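Local coordinates for protein helicase of the snf2/rad54 family (Sulfolobus solfataricus, PDB 1Z5Z) that probably uses ATP hydrolysis to move along duplex DNA or remodel protein-DNA complexes, as a SWI2/SNF2-family ATPase of which this is the C-terminal domain, at residues Val79-Leu84 / Gly125-Asn130; Glu228-Leu233 / Asp249-Glu254; Lys134-Glu139 / Val165-Leu170; Glu50-Asn55 / Lys262-Ser267. All coordinates share one frame; numbering follows the deposited sequence.

The four contacts lie on a single chain built round a parallel sheet of the RecA-like, helicase C-terminal kind. Interactions 1 and 3 share helix 122-136, with centres 14 Å apart, and touch where Ile128 CG2 packs on Val169 CG2 at 3.7 Å. Interactions 2 and 4 also have centres 14 Å apart, and their helices 250-253 and 257-264 follow one another in the chain. Interactions 2 and 3 lie on opposite sides of the chain's centre, their own centres 33 Å apart. Interaction 4 joins segments 207 residues apart and encloses the other three along the chain, in the order 1, 3, 2, so the C-terminal helices close back on the N-terminal ones.

Interaction 1. Residues Val79-Leu84 / Gly125-Asn130; sequences VDHPAL and GKIIRN
Ile127 reaches from helix 122-136 to the side chains of His81, Ala83 and Leu84, at the turn that leads into helix 83-86. Helix 122-136 follows strand 115-119 of the parallel sheet, so the contact joins a helix of the RecA-like fold to the segment after helix 61-78.

The apolar contacts all run through Ile127, whose two branches divide the work. Its CG1 stands beside the backbone N (chi1 -77°), which carries CD1 out to Leu84 CD2 at 4.0 Å and to Ala83 CB at 4.3 Å. The other branch, CG2, lies 4.0 Å from His81 CD2 and meets the imidazole obliquely. No hydrogen bond crosses between the segments, and their summed buried surface is 138 Å².

The polar contacts belong to His81 and fix its ring from two ends. ND1 accepts from Ala83 N, a capping bond for the turn, while NE2 bonds to Ser91 O, which implies that NE2 carries a proton. Next to it, Asp80 forms a salt bridge with Lys97. With a leucine in place of His81, Ala83 N would probably lose its capping acceptor and Ser91 O its donor, leaving the turn less firmly set against Ile127. The capping bond is nearly straight: Ala83 N lies 2.9 Å from His81 ND1 with an N-H...N angle of 166°, and Ala83 N is only 8° out of the imidazole plane.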
# COMPACT_ATOMS: atom_id res chain seq x y z
N VAL A 79 -2.54 5.48 -5.87
CA VAL A 79 -3.39 4.29 -5.74
C VAL A 79 -3.82 3.98 -4.31
O VAL A 79 -4.68 3.10 -4.10
CB VAL A 79 -2.72 3.03 -6.34
CG1 VAL A 79 -2.40 3.30 -7.84
CG2 VAL A 79 -1.46 2.66 -5.55
N ASP A 80 -3.25 4.69 -3.33
CA ASP A 80 -3.62 4.51 -1.93
C ASP A 80 -4.73 5.51 -1.62
O ASP A 80 -5.76 5.14 -1.13
CB ASP A 80 -2.41 4.79 -1.02
CG ASP A 80 -1.60 3.55 -0.72
OD1 ASP A 80 -1.77 2.51 -1.43
OD2 ASP A 80 -0.78 3.63 0.22
N HIS A 81 -4.48 6.80 -1.88
CA HIS A 81 -5.49 7.82 -1.59
C HIS A 81 -5.09 9.16 -2.18
O HIS A 81 -4.02 9.71 -1.87
CB HIS A 81 -5.67 7.96 -0.09
CG HIS A 81 -6.95 8.64 0.29
ND1 HIS A 81 -7.28 9.92 -0.12
CD2 HIS A 81 -8.01 8.20 1.02
CE1 HIS A 81 -8.48 10.23 0.33
NE2 HIS A 81 -8.94 9.20 1.03
N PRO A 82 -5.97 9.74 -3.01
CA PRO A 82 -5.65 11.03 -3.61
C PRO A 82 -5.25 12.13 -2.63
O PRO A 82 -4.49 13.03 -2.99
CB PRO A 82 -6.91 11.36 -4.41
CG PRO A 82 -7.98 10.59 -3.74
CD PRO A 82 -7.30 9.28 -3.43
N ALA A 83 -5.71 12.07 -1.39
CA ALA A 83 -5.36 13.13 -0.42
C ALA A 83 -3.86 13.20 -0.04
O ALA A 83 -3.38 14.23 0.48
CB ALA A 83 -6.19 12.98 0.84
N LEU A 84 -3.12 12.12 -0.27
CA LEU A 84 -1.68 12.14 0.07
C LEU A 84 -0.94 13.17 -0.81
O LEU A 84 0.12 13.66 -0.44
CB LEU A 84 -1.05 10.75 -0.16
CG LEU A 84 -1.57 9.60 0.71
CD1 LEU A 84 -1.17 8.26 0.13
CD2 LEU A 84 -1.01 9.76 2.14
N GLY A 125 -1.10 5.79 6.86
CA GLY A 125 -1.42 5.21 8.15
C GLY A 125 -2.33 6.12 8.95
O GLY A 125 -3.30 5.64 9.56
N LYS A 126 -2.05 7.43 8.96
CA LYS A 126 -2.89 8.38 9.71
C LYS A 126 -4.29 8.49 9.11
O LYS A 126 -5.28 8.57 9.84
CB LYS A 126 -2.23 9.76 9.73
CG LYS A 126 -1.01 9.82 10.60
CD LYS A 126 -0.28 11.13 10.39
CE LYS A 126 0.61 11.41 11.58
NZ LYS A 126 1.39 12.66 11.42
N ILE A 127 -4.38 8.51 7.78
CA ILE A 127 -5.68 8.59 7.12
C ILE A 127 -6.53 7.36 7.51
O ILE A 127 -7.69 7.47 7.91
CB ILE A 127 -5.50 8.68 5.58
CG1 ILE A 127 -5.09 10.11 5.19
CG2 ILE A 127 -6.80 8.26 4.87
CD1 ILE A 127 -4.61 10.24 3.75
N ILE A 128 -5.93 6.18 7.40
CA ILE A 128 -6.63 4.96 7.74
C ILE A 128 -7.12 5.00 9.18
O ILE A 128 -8.30 4.70 9.47
CB ILE A 128 -5.71 3.77 7.59
CG1 ILE A 128 -5.42 3.55 6.11
CG2 ILE A 128 -6.35 2.53 8.17
CD1 ILE A 128 -4.29 2.56 5.86
N ARG A 129 -6.21 5.39 10.07
CA ARG A 129 -6.49 5.47 11.49
C ARG A 129 -7.66 6.48 11.74
O ARG A 129 -8.60 6.19 12.50
CB ARG A 129 -5.20 5.91 12.20
CG ARG A 129 -5.11 5.55 13.66
CD ARG A 129 -5.50 6.68 14.57
NE ARG A 129 -4.40 7.64 14.75
CZ ARG A 129 -4.33 8.76 14.05
NH1 ARG A 129 -5.28 9.01 13.18
NH2 ARG A 129 -3.32 9.60 14.20
N ASN A 130 -7.61 7.64 11.09
CA ASN A 130 -8.66 8.67 11.24
C ASN A 130 -10.00 8.16 10.77
O ASN A 130 -11.01 8.28 11.44
CB ASN A 130 -8.29 9.93 10.44
CG ASN A 130 -7.02 10.61 10.97
OD1 ASN A 130 -6.64 10.39 12.09
ND2 ASN A 130 -6.38 11.44 10.15

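Interaction 2. Residues Glu228-Leu233 / Asp249-Glu254; sequences EKIDQL and DSWITE
A helix-to-helix contact near the C-terminal end of the chain sets Ile230 and Leu233 of helix 226-236 against Trp251 and Ile252 of the short, weakly bonded helix 250-253. Ile230 and Leu233 are three residues apart on one helix and both direct their CB atoms toward the other segment.

The indole carries one side of the contact with its six-membered ring. Leu233 CD1 comes obliquely to Trp251 CH2 at 3.9 Å, and Ile230 CG1 sits at the ring edge, near its plane, 4.3 Å from Trp251 CZ2. Beside the indole, the CD1 methyls of Ile230 and Ile252 meet at 3.9 Å, the two side chains crossing at about a right angle. Trp251 CG lies between the backbone N and the carbonyl carbon (chi1 65°), with the indole reaching toward helix 226-236 and one face resting on Ile252 CG1, 3.3 Å from the plane, over its centre. Ile252 also packs on Leu72 of helix 61-78.

No hydrogen bond links the segments, whereas the acidic neighbours pair away from this contact, Asp231 with Lys219 and Arg192, Asp249 with Lys76. Cohesion between the two helices therefore rests on van der Waals packing of carbon on carbon, with the indole's position supported from its own segment by Ile252.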
# COMPACT_ATOMS: atom_id res chain seq x y z
N GLU A 228 -0.63 -4.19 -9.87
CA GLU A 228 -1.03 -5.45 -10.47
C GLU A 228 0.12 -6.07 -11.27
O GLU A 228 0.34 -7.28 -11.18
CB GLU A 228 -2.23 -5.26 -11.41
CG GLU A 228 -2.76 -6.61 -11.90
CD GLU A 228 -4.21 -6.50 -12.30
OE1 GLU A 228 -4.99 -7.39 -11.89
OE2 GLU A 228 -4.55 -5.53 -12.99
N LYS A 229 0.80 -5.25 -12.08
CA LYS A 229 1.93 -5.71 -12.91
C LYS A 229 3.06 -6.31 -12.13
O LYS A 229 3.57 -7.38 -12.46
CB LYS A 229 2.50 -4.56 -13.73
CG LYS A 229 1.83 -4.32 -15.05
CD LYS A 229 0.36 -4.20 -14.90
CE LYS A 229 -0.28 -3.85 -16.21
NZ LYS A 229 -1.25 -2.82 -15.88
N ILE A 230 3.49 -5.59 -11.10
CA ILE A 230 4.56 -6.12 -10.29
C ILE A 230 4.14 -7.42 -9.62
O ILE A 230 4.89 -8.38 -9.60
CB ILE A 230 5.00 -5.11 -9.23
CG1 ILE A 230 5.80 -4.00 -9.90
CG2 ILE A 230 5.83 -5.81 -8.19
CD1 ILE A 230 5.64 -2.59 -9.24
N ASP A 231 2.92 -7.47 -9.09
CA ASP A 231 2.49 -8.71 -8.44
C ASP A 231 2.52 -9.85 -9.44
O ASP A 231 3.07 -10.92 -9.16
CB ASP A 231 1.08 -8.57 -7.89
CG ASP A 231 0.72 -9.69 -6.94
OD1 ASP A 231 0.14 -10.69 -7.39
OD2 ASP A 231 1.04 -9.58 -5.72
N GLN A 232 1.92 -9.64 -10.61
CA GLN A 232 1.91 -10.66 -11.64
C GLN A 232 3.31 -11.12 -12.01
O GLN A 232 3.56 -12.32 -12.13
CB GLN A 232 1.21 -10.15 -12.91
CG GLN A 232 -0.28 -10.02 -12.74
CD GLN A 232 -0.94 -9.33 -13.91
OE1 GLN A 232 -2.16 -9.14 -13.92
NE2 GLN A 232 -0.14 -8.93 -14.89
N LEU A 233 4.23 -10.19 -12.20
CA LEU A 233 5.60 -10.55 -12.57
C LEU A 233 6.34 -11.46 -11.57
O LEU A 233 7.05 -12.40 -11.98
CB LEU A 233 6.43 -9.29 -12.78
CG LEU A 233 6.37 -8.64 -14.14
CD1 LEU A 233 7.14 -7.34 -14.08
CD2 LEU A 233 6.95 -9.59 -15.20
N ASP A 249 13.04 -1.67 -5.82
CA ASP A 249 12.60 -1.09 -7.09
C ASP A 249 13.75 -0.86 -8.05
O ASP A 249 13.52 -0.51 -9.21
CB ASP A 249 11.88 0.25 -6.84
CG ASP A 249 10.46 0.08 -6.28
OD1 ASP A 249 9.73 1.10 -6.16
OD2 ASP A 249 10.07 -1.08 -5.97
N SER A 250 14.96 -1.04 -7.57
CA SER A 250 16.15 -0.84 -8.38
C SER A 250 15.98 -1.37 -9.82
O SER A 250 16.18 -0.63 -10.81
CB SER A 250 17.35 -1.51 -7.72
OG SER A 250 18.42 -1.70 -8.63
N TRP A 251 15.59 -2.63 -9.95
CA TRP A 251 15.40 -3.23 -11.27
C TRP A 251 14.45 -2.41 -12.13
O TRP A 251 14.63 -2.36 -13.36
CB TRP A 251 14.86 -4.65 -11.14
CG TRP A 251 13.49 -4.73 -10.54
CD1 TRP A 251 13.17 -4.68 -9.21
CD2 TRP A 251 12.25 -4.86 -11.24
NE1 TRP A 251 11.81 -4.78 -9.04
CE2 TRP A 251 11.22 -4.89 -10.28
CE3 TRP A 251 11.92 -4.96 -12.60
CZ2 TRP A 251 9.88 -5.01 -10.63
CZ3 TRP A 251 10.58 -5.08 -12.94
CH2 TRP A 251 9.58 -5.11 -11.96
N ILE A 252 13.46 -1.77 -11.51
CA ILE A 252 12.50 -0.96 -12.27
C ILE A 252 13.12 0.30 -12.86
O ILE A 252 12.80 0.68 -13.99
CB ILE A 252 11.28 -0.51 -11.42
CG1 ILE A 252 10.44 -1.70 -10.98
CG2 ILE A 252 10.39 0.40 -12.25
CD1 ILE A 252 9.14 -1.28 -10.28
N THR A 253 14.01 0.95 -12.11
CA THR A 253 14.65 2.18 -12.59
C THR A 253 15.64 1.93 -13.72
O THR A 253 16.13 2.86 -14.34
CB THR A 253 15.39 2.90 -11.45
OG1 THR A 253 16.45 2.07 -10.97
CG2 THR A 253 14.42 3.21 -10.29
N GLU A 254 15.93 0.66 -13.98
CA GLU A 254 16.85 0.31 -15.05
C GLU A 254 16.20 -0.35 -16.29
O GLU A 254 16.89 -0.81 -17.19
CB GLU A 254 17.95 -0.58 -14.49
CG GLU A 254 18.63 0.06 -13.29
CD GLU A 254 19.79 -0.75 -12.78
OE1 GLU A 254 19.59 -1.94 -12.48
OE2 GLU A 254 20.91 -0.18 -12.68

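Interaction 3. Residues Lys134-Glu139 / Val165-Leu170; sequences KELNTE and VKFIVL
Two torsions bring Thr138 and Phe167 together. Thr138 has OG1 anti to its backbone N (chi1 -175°), leaving CG2 between N and the carbonyl carbon, while Phe167 CG lies anti to its own carbonyl carbon (chi1 -57°). This sets Thr138 CG2 obliquely to the phenyl, 3.7 Å from Phe167 CE1 and 3.8 Å from Phe167 CD1. Further round the ring, Leu136 CD1 lies 3.7 Å from Phe167 CZ, its side chain crossing the phenylalanine at about a right angle.

This is packing of the end of helix 122-136 and the loop after it on the start of strand 167-171 in the parallel sheet. Asn137, with positive phi, takes the chain out of the helix. Ile105 and Leu109 of helix 96-110 touch both Leu136 and Phe167. An alanine at Phe167 is likely to open a gap beside Leu136 CD1 and Thr138 CG2, leaving both methyls without their ring.

A single water supplies the polar link: it donates to Glu139 O at 3.0 Å, accepts from Lys166 N at 2.9 Å, and bonds to Thr138 OG1 at 2.7 Å. Thr138 is therefore used from two sides, its methyl in the apolar cluster and its hydroxyl on the water, and the backbones on either side are joined by solvent rather than by a direct hydrogen bond.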
# COMPACT_ATOMS: atom_id res chain seq x y z
N LYS A 134 -13.18 7.53 13.33
CA LYS A 134 -14.38 8.32 13.08
C LYS A 134 -15.59 7.46 12.76
O LYS A 134 -16.60 7.54 13.45
CB LYS A 134 -14.11 9.31 11.95
CG LYS A 134 -15.32 10.17 11.59
N GLU A 135 -15.50 6.61 11.74
CA GLU A 135 -16.63 5.79 11.34
C GLU A 135 -17.06 4.72 12.34
O GLU A 135 -18.24 4.36 12.40
CB GLU A 135 -16.36 5.11 9.98
CG GLU A 135 -16.13 6.11 8.87
CD GLU A 135 -17.36 6.97 8.65
OE1 GLU A 135 -17.19 8.17 8.29
OE2 GLU A 135 -18.48 6.44 8.84
N LEU A 136 -16.12 4.18 13.11
CA LEU A 136 -16.48 3.11 14.04
C LEU A 136 -16.43 3.47 15.50
O LEU A 136 -16.81 2.66 16.35
CB LEU A 136 -15.61 1.88 13.78
CG LEU A 136 -15.78 1.32 12.37
CD1 LEU A 136 -14.91 0.09 12.21
CD2 LEU A 136 -17.22 0.93 12.13
N ASN A 137 -15.96 4.68 15.80
CA ASN A 137 -15.89 5.16 17.17
C ASN A 137 -15.19 4.21 18.11
O ASN A 137 -15.72 3.85 19.19
CB ASN A 137 -17.29 5.44 17.71
CG ASN A 137 -17.67 6.89 17.61
OD1 ASN A 137 -18.32 7.30 16.66
ND2 ASN A 137 -17.25 7.68 18.60
N THR A 138 -14.01 3.79 17.71
CA THR A 138 -13.29 2.89 18.55
C THR A 138 -11.86 3.38 18.51
O THR A 138 -11.51 4.15 17.62
CB THR A 138 -13.43 1.41 18.05
OG1 THR A 138 -12.78 0.55 18.99
CG2 THR A 138 -12.82 1.21 16.67
N GLU A 139 -11.05 2.96 19.47
CA GLU A 139 -9.66 3.38 19.51
C GLU A 139 -8.80 2.61 18.50
O GLU A 139 -8.85 1.38 18.47
CB GLU A 139 -9.06 3.20 20.91
CG GLU A 139 -7.70 3.85 20.97
CD GLU A 139 -6.94 3.62 22.25
OE1 GLU A 139 -5.99 4.39 22.49
OE2 GLU A 139 -7.27 2.67 23.00
N VAL A 165 -9.52 -4.13 22.03
CA VAL A 165 -8.80 -3.37 20.99
C VAL A 165 -8.87 -4.20 19.73
O VAL A 165 -8.22 -5.25 19.58
CB VAL A 165 -7.32 -3.13 21.39
CG1 VAL A 165 -6.60 -2.28 20.34
CG2 VAL A 165 -7.29 -2.43 22.73
N LYS A 166 -9.68 -3.73 18.81
CA LYS A 166 -9.91 -4.44 17.58
C LYS A 166 -8.99 -4.13 16.41
O LYS A 166 -8.96 -4.92 15.47
CB LYS A 166 -11.36 -4.17 17.16
CG LYS A 166 -12.36 -4.84 18.09
CD LYS A 166 -12.26 -6.35 17.95
CE LYS A 166 -13.18 -7.08 18.91
NZ LYS A 166 -13.41 -8.46 18.44
N PHE A 167 -8.28 -3.00 16.48
CA PHE A 167 -7.44 -2.53 15.39
C PHE A 167 -6.06 -2.06 15.80
O PHE A 167 -5.79 -1.72 16.97
CB PHE A 167 -8.09 -1.32 14.68
CG PHE A 167 -9.47 -1.55 14.14
CD1 PHE A 167 -10.60 -1.34 14.94
CD2 PHE A 167 -9.64 -1.99 12.84
CE1 PHE A 167 -11.89 -1.56 14.45
CE2 PHE A 167 -10.92 -2.22 12.33
CZ PHE A 167 -12.05 -2.01 13.14
N ILE A 168 -5.18 -2.06 14.81
CA ILE A 168 -3.85 -1.48 14.95
C ILE A 168 -3.39 -1.11 13.55
O ILE A 168 -3.57 -1.88 12.62
CB ILE A 168 -2.82 -2.41 15.64
CG1 ILE A 168 -1.50 -1.64 15.82
CG2 ILE A 168 -2.62 -3.74 14.86
CD1 ILE A 168 -0.64 -2.18 16.98
N VAL A 169 -2.84 0.09 13.37
CA VAL A 169 -2.37 0.50 12.05
C VAL A 169 -0.86 0.64 12.19
O VAL A 169 -0.36 1.10 13.22
CB VAL A 169 -3.03 1.84 11.57
CG1 VAL A 169 -2.39 2.30 10.29
CG2 VAL A 169 -4.54 1.66 11.33
N LEU A 170 -0.14 0.16 11.18
CA LEU A 170 1.32 0.21 11.20
C LEU A 170 1.86 0.78 9.91
O LEU A 170 1.46 0.37 8.82
CB LEU A 170 1.91 -1.20 11.35
CG LEU A 170 1.46 -2.00 12.59
CD1 LEU A 170 0.24 -2.91 12.28
CD2 LEU A 170 2.63 -2.82 13.01
O HOH W 1 -10.60 -0.96 19.02

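Interaction 4. Residues Glu50-Asn55 / Lys262-Ser267; sequences ENLFNN and KVIELS
Ile264 points its CD1 methyl at two neighbouring side chains of helix 39-55, Leu52 and Phe53, and the three meet at different angles. Against Leu52 the isoleucine crosses at about a right angle, and contact is made methyl to methyl, Leu52 CD2 to Ile264 CD1 at 3.8 Å. Against Phe53 the two side chains come from opposite directions, the phenyl advancing from one helix and the isoleucine from the other. Here Ile264 CD1 approaches the ring obliquely, 3.9 Å from Phe53 CE1 and 4.1 Å from Phe53 CZ, and Ile264 CG1 adds a further approach of 4.1 Å to Phe53 CE1.

Two torsions explain how a single branch serves both partners. Ile264 CG1 takes the position between its backbone N and carbonyl carbon (chi1 78°), and the branch then runs on extended (chi2 -176°), so CD1 is carried out toward the other helix. The nearest alpha carbons, those of Leu52 and Ile264, are 10.2 Å apart, a spacing that the side chains bridge.

No hydrogen bond passes between the segments, and all the touching atoms are carbon. The polar element lies alongside: Phe53 makes a cation-pi interaction with Arg261, which also forms a salt bridge with Glu265, while Ile264 O accepts from Tyr45 OH. At Glu265 the chain leaves helical geometry. The contact thus lies where helix 257-264 ends against helix 39-55, with helix 61-78 packing on both partners: Leu52 touches Met67 and Thr71, and Ile264 touches Leu75.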
# COMPACT_ATOMS: atom_id res chain seq x y z
N GLU A 50 1.79 10.10 -17.97
CA GLU A 50 2.02 10.88 -19.18
C GLU A 50 3.14 11.89 -18.93
O GLU A 50 4.02 12.08 -19.77
CB GLU A 50 0.72 11.55 -19.65
CG GLU A 50 -0.15 10.53 -20.38
CD GLU A 50 -1.40 11.11 -21.00
OE1 GLU A 50 -2.35 11.41 -20.25
OE2 GLU A 50 -1.43 11.24 -22.25
N ASN A 51 3.14 12.50 -17.75
CA ASN A 51 4.22 13.41 -17.42
C ASN A 51 5.57 12.66 -17.46
O ASN A 51 6.53 13.12 -18.08
CB ASN A 51 3.97 14.07 -16.06
CG ASN A 51 2.83 15.13 -16.12
OD1 ASN A 51 2.54 15.68 -17.19
ND2 ASN A 51 2.21 15.41 -14.98
N LEU A 52 5.66 11.47 -16.86
CA LEU A 52 6.93 10.77 -16.91
C LEU A 52 7.40 10.53 -18.35
O LEU A 52 8.54 10.84 -18.68
CB LEU A 52 6.88 9.43 -16.18
CG LEU A 52 8.24 8.71 -16.25
CD1 LEU A 52 9.27 9.61 -15.56
CD2 LEU A 52 8.19 7.35 -15.58
N PHE A 53 6.53 9.98 -19.20
CA PHE A 53 6.95 9.72 -20.57
C PHE A 53 7.16 10.94 -21.44
O PHE A 53 7.81 10.83 -22.47
CB PHE A 53 6.02 8.70 -21.25
CG PHE A 53 6.15 7.32 -20.66
CD1 PHE A 53 5.18 6.82 -19.80
CD2 PHE A 53 7.30 6.57 -20.87
CE1 PHE A 53 5.36 5.62 -19.16
CE2 PHE A 53 7.48 5.36 -20.23
CZ PHE A 53 6.53 4.89 -19.38
N ASN A 54 6.63 12.09 -21.03
CA ASN A 54 6.83 13.32 -21.78
C ASN A 54 8.27 13.84 -21.59
O ASN A 54 8.81 14.47 -22.48
CB ASN A 54 5.87 14.41 -21.27
CG ASN A 54 4.49 14.39 -21.90
OD1 ASN A 54 3.69 15.29 -21.64
ND2 ASN A 54 4.20 13.39 -22.69
N ASN A 55 8.88 13.57 -20.44
CA ASN A 55 10.22 14.09 -20.14
C ASN A 55 11.36 13.09 -19.95
O ASN A 55 12.52 13.49 -19.89
CB ASN A 55 10.15 14.97 -18.89
CG ASN A 55 9.14 16.07 -19.03
OD1 ASN A 55 9.28 16.96 -19.86
ND2 ASN A 55 8.10 16.02 -18.22
N LYS A 262 5.21 -0.81 -19.84
CA LYS A 262 4.43 -2.04 -19.65
C LYS A 262 4.10 -2.17 -18.15
O LYS A 262 2.99 -2.54 -17.73
CB LYS A 262 5.26 -3.25 -20.14
CG LYS A 262 4.51 -4.26 -21.04
CD LYS A 262 3.71 -3.57 -22.16
CE LYS A 262 4.41 -3.56 -23.53
NZ LYS A 262 3.58 -2.86 -24.54
N VAL A 263 5.09 -1.84 -17.33
CA VAL A 263 4.91 -1.94 -15.90
C VAL A 263 3.99 -0.89 -15.29
O VAL A 263 3.08 -1.25 -14.53
CB VAL A 263 6.26 -1.88 -15.20
CG1 VAL A 263 6.06 -1.78 -13.67
CG2 VAL A 263 7.06 -3.14 -15.58
N ILE A 264 4.15 0.38 -15.67
CA ILE A 264 3.34 1.43 -15.03
C ILE A 264 2.11 2.07 -15.71
O ILE A 264 1.25 2.66 -15.05
CB ILE A 264 4.26 2.58 -14.57
CG1 ILE A 264 4.64 3.46 -15.76
CG2 ILE A 264 5.53 2.00 -13.91
CD1 ILE A 264 5.63 4.58 -15.39
N GLU A 265 2.01 1.96 -17.03
CA GLU A 265 0.89 2.58 -17.70
C GLU A 265 -0.43 1.95 -17.24
O GLU A 265 -0.49 0.77 -16.99
CB GLU A 265 1.11 2.41 -19.20
CG GLU A 265 -0.03 2.69 -20.09
CD GLU A 265 0.47 2.93 -21.50
OE1 GLU A 265 0.90 4.08 -21.82
OE2 GLU A 265 0.47 1.94 -22.26
N LEU A 266 -1.47 2.75 -17.13
CA LEU A 266 -2.77 2.25 -16.71
C LEU A 266 -3.40 1.38 -17.80
O LEU A 266 -3.58 1.86 -18.92
CB LEU A 266 -3.67 3.43 -16.40
CG LEU A 266 -4.97 3.14 -15.62
CD1 LEU A 266 -4.67 2.63 -14.20
CD2 LEU A 266 -5.79 4.41 -15.56
N SER A 267 -3.71 0.12 -17.50
CA SER A 267 -4.31 -0.75 -18.50
C SER A 267 -5.79 -1.06 -18.23
O SER A 267 -6.23 -2.21 -18.31
CB SER A 267 -3.51 -2.05 -18.58
OG SER A 267 -3.35 -2.63 -17.30